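PDB 6DGM: phosphoglycerol transferase GacH, which probably transfers sn-glycerol-1-phosphate onto the rhamnose polysaccharide of the streptococcal cell wall, this piece of the membrane protein being the metal-binding, presumably catalytic, domain. Local coordinates for residues Y293-H306 with I309-T322. Sequence-based numbering, arbitrary orientation.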
loop_
_atom_site.group_PDB
_atom_site.type_symbol
_atom_site.label_atom_id
_atom_site.label_comp_id
_atom_site.label_asym_id
_atom_site.label_seq_id
_atom_site.Cartn_x
_atom_site.Cartn_y
_atom_site.Cartn_z
ATOM N N TYR A 293 -7.245 -4.923 2.780
ATOM C CA TYR A 293 -6.712 -3.647 3.232
ATOM C C TYR A 293 -7.681 -2.997 4.216
ATOM O O TYR A 293 -8.887 -3.257 4.211
ATOM C CB TYR A 293 -6.426 -2.664 2.075
ATOM C CG TYR A 293 -7.641 -1.848 1.659
ATOM C CD1 TYR A 293 -7.912 -0.624 2.262
ATOM C CD2 TYR A 293 -8.536 -2.312 0.690
ATOM C CE1 TYR A 293 -9.026 0.105 1.921
ATOM C CE2 TYR A 293 -9.659 -1.581 0.344
ATOM C CZ TYR A 293 -9.894 -0.370 0.957
ATOM O OH TYR A 293 -10.996 0.388 0.638
ATOM N N PHE A 294 -7.131 -2.128 5.055
ATOM C CA PHE A 294 -7.941 -1.214 5.847
ATOM C C PHE A 294 -7.195 0.101 6.034
ATOM O O PHE A 294 -5.966 0.170 5.926
ATOM C CB PHE A 294 -8.411 -1.814 7.187
ATOM C CG PHE A 294 -7.316 -2.116 8.185
ATOM C CD1 PHE A 294 -6.717 -1.105 8.904
ATOM C CD2 PHE A 294 -6.940 -3.428 8.449
ATOM C CE1 PHE A 294 -5.736 -1.371 9.836
ATOM C CE2 PHE A 294 -5.966 -3.708 9.398
ATOM C CZ PHE A 294 -5.369 -2.678 10.097
ATOM N N ILE A 295 -7.967 1.148 6.307
ATOM C CA ILE A 295 -7.453 2.479 6.588
ATOM C C ILE A 295 -8.091 2.867 7.916
ATOM O O ILE A 295 -9.309 3.053 7.984
ATOM C CB ILE A 295 -7.796 3.481 5.478
ATOM C CG1 ILE A 295 -7.195 3.017 4.140
ATOM C CG2 ILE A 295 -7.254 4.850 5.850
ATOM C CD1 ILE A 295 -7.488 3.931 2.942
ATOM N N TRP A 296 -7.281 2.906 8.982
ATOM C CA TRP A 296 -7.772 3.019 10.352
ATOM C C TRP A 296 -7.055 4.166 11.048
ATOM O O TRP A 296 -5.822 4.223 11.026
ATOM C CB TRP A 296 -7.472 1.717 11.108
ATOM C CG TRP A 296 -7.837 1.696 12.575
ATOM C CD1 TRP A 296 -8.993 1.234 13.115
ATOM C CD2 TRP A 296 -7.028 2.136 13.675
ATOM N NE1 TRP A 296 -8.964 1.357 14.478
ATOM C CE2 TRP A 296 -7.769 1.912 14.850
ATOM C CE3 TRP A 296 -5.760 2.710 13.777
ATOM C CZ2 TRP A 296 -7.278 2.228 16.123
ATOM C CZ3 TRP A 296 -5.268 3.017 15.031
ATOM C CH2 TRP A 296 -6.022 2.770 16.193
ATOM N N SER A 297 -7.830 5.058 11.676
ATOM C CA SER A 297 -7.320 6.140 12.510
ATOM C C SER A 297 -7.535 5.815 13.984
ATOM O O SER A 297 -8.429 5.046 14.354
ATOM C CB SER A 297 -8.022 7.466 12.189
ATOM O OG SER A 297 -7.965 7.784 10.815
ATOM N N ASN A 298 -6.717 6.429 14.830
ATOM C CA ASN A 298 -6.744 6.135 16.258
ATOM C C ASN A 298 -7.787 6.928 17.024
ATOM O O ASN A 298 -7.839 6.823 18.252
ATOM C CB ASN A 298 -5.355 6.312 16.875
ATOM C CG ASN A 298 -4.911 7.749 16.927
ATOM O OD1 ASN A 298 -5.447 8.623 16.226
ATOM N ND2 ASN A 298 -3.915 8.008 17.759
ATOM N N GLY A 299 -8.623 7.695 16.332
ATOM C CA GLY A 299 -9.758 8.345 16.964
ATOM C C GLY A 299 -11.048 7.773 16.415
ATOM O O GLY A 299 -11.221 6.551 16.388
ATOM N N THR A 300 -11.939 8.633 15.946
ATOM C CA THR A 300 -13.190 8.199 15.344
ATOM C C THR A 300 -12.963 7.898 13.872
ATOM O O THR A 300 -12.234 8.618 13.185
ATOM C CB THR A 300 -14.248 9.293 15.503
ATOM O OG1 THR A 300 -14.414 9.596 16.898
ATOM C CG2 THR A 300 -15.578 8.838 14.927
ATOM N N ASN A 301 -13.557 6.806 13.398
ATOM C CA ASN A 301 -13.369 6.366 12.023
ATOM C C ASN A 301 -14.689 6.430 11.281
ATOM O O ASN A 301 -15.709 5.950 11.785
ATOM C CB ASN A 301 -12.848 4.929 11.960
ATOM C CG ASN A 301 -11.369 4.856 12.174
ATOM O OD1 ASN A 301 -10.596 5.536 11.484
ATOM N ND2 ASN A 301 -10.952 4.060 13.148
ATOM N N GLU A 302 -14.667 7.058 10.113
ATOM C CA GLU A 302 -15.706 6.841 9.129
ATOM C C GLU A 302 -15.453 5.503 8.440
ATOM O O GLU A 302 -14.406 4.867 8.613
ATOM C CB GLU A 302 -15.686 7.953 8.083
ATOM C CG GLU A 302 -16.012 9.331 8.638
ATOM C CD GLU A 302 -17.488 9.513 8.929
ATOM O OE1 GLU A 302 -18.315 9.141 8.069
ATOM O OE2 GLU A 302 -17.821 10.027 10.021
ATOM N N LYS A 303 -16.431 5.059 7.660
ATOM C CA LYS A 303 -16.280 3.859 6.840
ATOM C C LYS A 303 -16.738 4.265 5.441
ATOM O O LYS A 303 -17.937 4.243 5.136
ATOM C CB LYS A 303 -17.067 2.681 7.398
ATOM C CG LYS A 303 -16.787 1.382 6.672
ATOM C CD LYS A 303 -17.192 0.163 7.482
ATOM C CE LYS A 303 -17.084 -1.095 6.625
ATOM N NZ LYS A 303 -15.731 -1.310 6.061
ATOM N N LYS A 304 -15.780 4.671 4.609
ATOM C CA LYS A 304 -16.064 5.036 3.232
ATOM C C LYS A 304 -16.199 3.768 2.396
ATOM O O LYS A 304 -15.562 2.748 2.672
ATOM C CB LYS A 304 -14.925 5.890 2.674
ATOM C CG LYS A 304 -14.579 7.128 3.505
ATOM C CD LYS A 304 -15.686 8.162 3.434
ATOM C CE LYS A 304 -15.322 9.425 4.220
ATOM N NZ LYS A 304 -16.367 10.478 4.099
ATOM N N ASN A 305 -17.033 3.837 1.366
ATOM C CA ASN A 305 -17.385 2.658 0.577
ATOM C C ASN A 305 -16.383 2.511 -0.559
ATOM O O ASN A 305 -16.499 3.178 -1.592
ATOM C CB ASN A 305 -18.804 2.811 0.036
ATOM C CG ASN A 305 -19.254 1.605 -0.771
ATOM O OD1 ASN A 305 -18.807 0.486 -0.535
ATOM N ND2 ASN A 305 -20.145 1.829 -1.720
ATOM N N HIS A 306 -15.406 1.620 -0.374
ATOM C CA HIS A 306 -14.392 1.326 -1.388
ATOM C C HIS A 306 -14.083 -0.164 -1.339
ATOM O O HIS A 306 -13.012 -0.585 -0.882
ATOM C CB HIS A 306 -13.121 2.139 -1.134
ATOM C CG HIS A 306 -13.310 3.613 -1.302
ATOM N ND1 HIS A 306 -13.657 4.186 -2.508
ATOM C CD2 HIS A 306 -13.224 4.630 -0.412
ATOM C CE1 HIS A 306 -13.759 5.495 -2.357
ATOM N NE2 HIS A 306 -13.506 5.789 -1.093
ATOM N N ILE A 309 -10.153 -1.658 -4.494
ATOM C CA ILE A 309 -9.314 -0.580 -4.995
ATOM C C ILE A 309 -7.942 -1.153 -5.327
ATOM O O ILE A 309 -7.657 -2.326 -5.086
ATOM C CB ILE A 309 -9.205 0.593 -4.008
ATOM C CG1 ILE A 309 -8.503 0.173 -2.718
ATOM C CG2 ILE A 309 -10.613 1.167 -3.712
ATOM C CD1 ILE A 309 -8.431 1.309 -1.695
ATOM N N ASN A 310 -7.104 -0.309 -5.911
ATOM C CA ASN A 310 -5.743 -0.666 -6.276
ATOM C C ASN A 310 -4.779 -0.088 -5.254
ATOM O O ASN A 310 -5.103 0.856 -4.535
ATOM C CB ASN A 310 -5.433 -0.034 -7.634
ATOM C CG ASN A 310 -4.437 -0.832 -8.434
ATOM O OD1 ASN A 310 -4.523 -2.062 -8.517
ATOM N ND2 ASN A 310 -3.475 -0.134 -9.038
ATOM N N SER A 311 -3.563 -0.647 -5.217
ATOM C CA SER A 311 -2.547 -0.119 -4.306
ATOM C C SER A 311 -2.267 1.361 -4.572
ATOM O O SER A 311 -1.974 2.123 -3.642
ATOM C CB SER A 311 -1.250 -0.927 -4.420
ATOM O OG SER A 311 -0.669 -0.900 -5.727
ATOM N N SER A 312 -2.350 1.782 -5.835
ATOM C CA SER A 312 -2.085 3.162 -6.205
ATOM C C SER A 312 -3.142 4.126 -5.687
ATOM O O SER A 312 -2.905 5.336 -5.697
ATOM C CB SER A 312 -1.987 3.266 -7.731
ATOM O OG SER A 312 -3.155 2.743 -8.327
ATOM N N ASP A 313 -4.295 3.622 -5.244
ATOM C CA ASP A 313 -5.393 4.439 -4.769
ATOM C C ASP A 313 -5.293 4.795 -3.289
ATOM O O ASP A 313 -6.122 5.564 -2.805
ATOM C CB ASP A 313 -6.726 3.689 -4.948
ATOM C CG ASP A 313 -7.144 3.523 -6.393
ATOM O OD1 ASP A 313 -6.932 4.453 -7.206
ATOM O OD2 ASP A 313 -7.697 2.440 -6.705
ATOM N N PHE A 314 -4.327 4.225 -2.550
ATOM C CA PHE A 314 -4.366 4.357 -1.100
ATOM C C PHE A 314 -4.252 5.811 -0.655
ATOM O O PHE A 314 -4.939 6.220 0.284
ATOM C CB PHE A 314 -3.276 3.527 -0.435
ATOM C CG PHE A 314 -3.574 2.043 -0.379
ATOM C CD1 PHE A 314 -4.868 1.551 -0.312
ATOM C CD2 PHE A 314 -2.541 1.142 -0.388
ATOM C CE1 PHE A 314 -5.101 0.172 -0.264
ATOM C CE2 PHE A 314 -2.768 -0.225 -0.340
ATOM C CZ PHE A 314 -4.034 -0.707 -0.266
ATOM N N THR A 315 -3.391 6.605 -1.298
ATOM C CA THR A 315 -3.205 7.979 -0.836
ATOM C C THR A 315 -4.480 8.801 -1.009
ATOM O O THR A 315 -4.886 9.524 -0.101
ATOM C CB THR A 315 -2.020 8.650 -1.525
ATOM O OG1 THR A 315 -0.850 7.879 -1.284
ATOM C CG2 THR A 315 -1.780 10.071 -0.951
ATOM N N ALA A 316 -5.133 8.702 -2.159
ATOM C CA ALA A 316 -6.403 9.404 -2.311
ATOM C C ALA A 316 -7.410 8.932 -1.272
ATOM O O ALA A 316 -8.166 9.736 -0.706
ATOM C CB ALA A 316 -6.950 9.210 -3.717
ATOM N N ALA A 317 -7.434 7.628 -1.006
ATOM C CA ALA A 317 -8.358 7.117 -0.006
ATOM C C ALA A 317 -7.993 7.602 1.385
ATOM O O ALA A 317 -8.879 7.817 2.220
ATOM C CB ALA A 317 -8.399 5.598 -0.054
ATOM N N LEU A 318 -6.697 7.787 1.644
ATOM C CA LEU A 318 -6.248 8.299 2.936
ATOM C C LEU A 318 -6.694 9.739 3.133
ATOM O O LEU A 318 -7.159 10.119 4.216
ATOM C CB LEU A 318 -4.721 8.189 3.025
ATOM C CG LEU A 318 -4.028 8.979 4.137
ATOM C CD1 LEU A 318 -4.255 8.267 5.462
ATOM C CD2 LEU A 318 -2.553 9.166 3.869
ATOM N N PHE A 319 -6.525 10.570 2.105
ATOM C CA PHE A 319 -7.012 11.942 2.200
ATOM C C PHE A 319 -8.512 11.971 2.463
ATOM O O PHE A 319 -8.993 12.765 3.281
ATOM C CB PHE A 319 -6.698 12.711 0.918
ATOM C CG PHE A 319 -5.305 13.299 0.868
ATOM C CD1 PHE A 319 -4.207 12.510 0.572
ATOM C CD2 PHE A 319 -5.103 14.649 1.096
ATOM C CE1 PHE A 319 -2.930 13.065 0.513
ATOM C CE2 PHE A 319 -3.842 15.200 1.053
ATOM C CZ PHE A 319 -2.751 14.418 0.765
ATOM N N GLU A 320 -9.275 11.119 1.770
ATOM C CA GLU A 320 -10.718 11.109 1.983
ATOM C C GLU A 320 -11.057 10.646 3.396
ATOM O O GLU A 320 -11.906 11.243 4.074
ATOM C CB GLU A 320 -11.396 10.211 0.955
ATOM C CG GLU A 320 -12.904 10.244 1.051
ATOM C CD GLU A 320 -13.562 9.165 0.238
ATOM O OE1 GLU A 320 -13.057 8.010 0.241
ATOM O OE2 GLU A 320 -14.581 9.470 -0.402
ATOM N N HIS A 321 -10.415 9.567 3.851
ATOM C CA HIS A 321 -10.738 9.011 5.162
ATOM C C HIS A 321 -10.462 10.020 6.267
ATOM O O HIS A 321 -11.252 10.154 7.207
ATOM C CB HIS A 321 -9.953 7.709 5.404
ATOM C CG HIS A 321 -10.259 7.070 6.715
ATOM N ND1 HIS A 321 -11.396 6.320 6.923
ATOM C CD2 HIS A 321 -9.608 7.109 7.900
ATOM C CE1 HIS A 321 -11.432 5.922 8.185
ATOM N NE2 HIS A 321 -10.355 6.381 8.797
ATOM N N THR A 322 -9.352 10.747 6.165
ATOM C CA THR A 322 -8.982 11.738 7.153
ATOM C C THR A 322 -9.573 13.118 6.880
ATOM O O THR A 322 -9.279 14.048 7.636
ATOM C CB THR A 322 -7.461 11.867 7.241
ATOM O OG1 THR A 322 -6.930 12.329 5.995
ATOM C CG2 THR A 322 -6.840 10.530 7.607
HETATM O O HOH W 1 -12.476 8.814 9.492
HETATM O O HOH W 2 -16.456 11.168 0.899
#
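Two donors grip Asn301 OD1: His321 NE2, at 2.8 Å across the contact, and the backbone N of Ser297, which approaches a lone pair of OD1 in the carbonyl plane. The His321 bond lies in the imidazole plane but meets the amide from 25° outside its carbonyl plane. Asn301 ND2 returns a bond to Ser297 O, so both ends of the amide are held and its rotation is fixed. The His321 side chain swings out with chi1 at -179°, CG opposite its backbone N, which carries the ring between Ile295 and the loop at Asn301 and Glu302. Ile295 O lies over one ring face and water 1 over the other, that water linking Glu302 N to His321 O; ND1 bonds to Thr76 OG1, which leaves both ring nitrogens bonded. Ser297 OG sits at the ring edge, 3.4 Å from His321 CD2, and is hydrogen-bonded to Thr264 OG1. The segments belong to the alkaline phosphatase-like fold of the sulfatase and LTA synthase families: helix 314-321 packs on strand 293-297 of the central mixed sheet, their axes 9.4 Å apart at 33°, and leads to the calcium ligand Asp323. Between them, Ile295 CD1 presses on Ala317 CB (3.5 Å), while its CG2 lies against His321 CG. Farther along, Ile309 CD1 makes a CH-pi contact over one face of the Tyr293 ring, 3.9 Å from its centroid, and Phe314 CE1 approaches Tyr293 CG obliquely. The phenol's OH reaches His306 O on a lone pair in the carbonyl plane. His306 in turn donates from NE2 to the syn lone pair of Glu320 OE1, a short, fairly straight bond of 2.6 Å. The Lys304 methylenes pass across this carboxylate at a slant, and water 2 joins Lys304 NZ to Glu320 OE2.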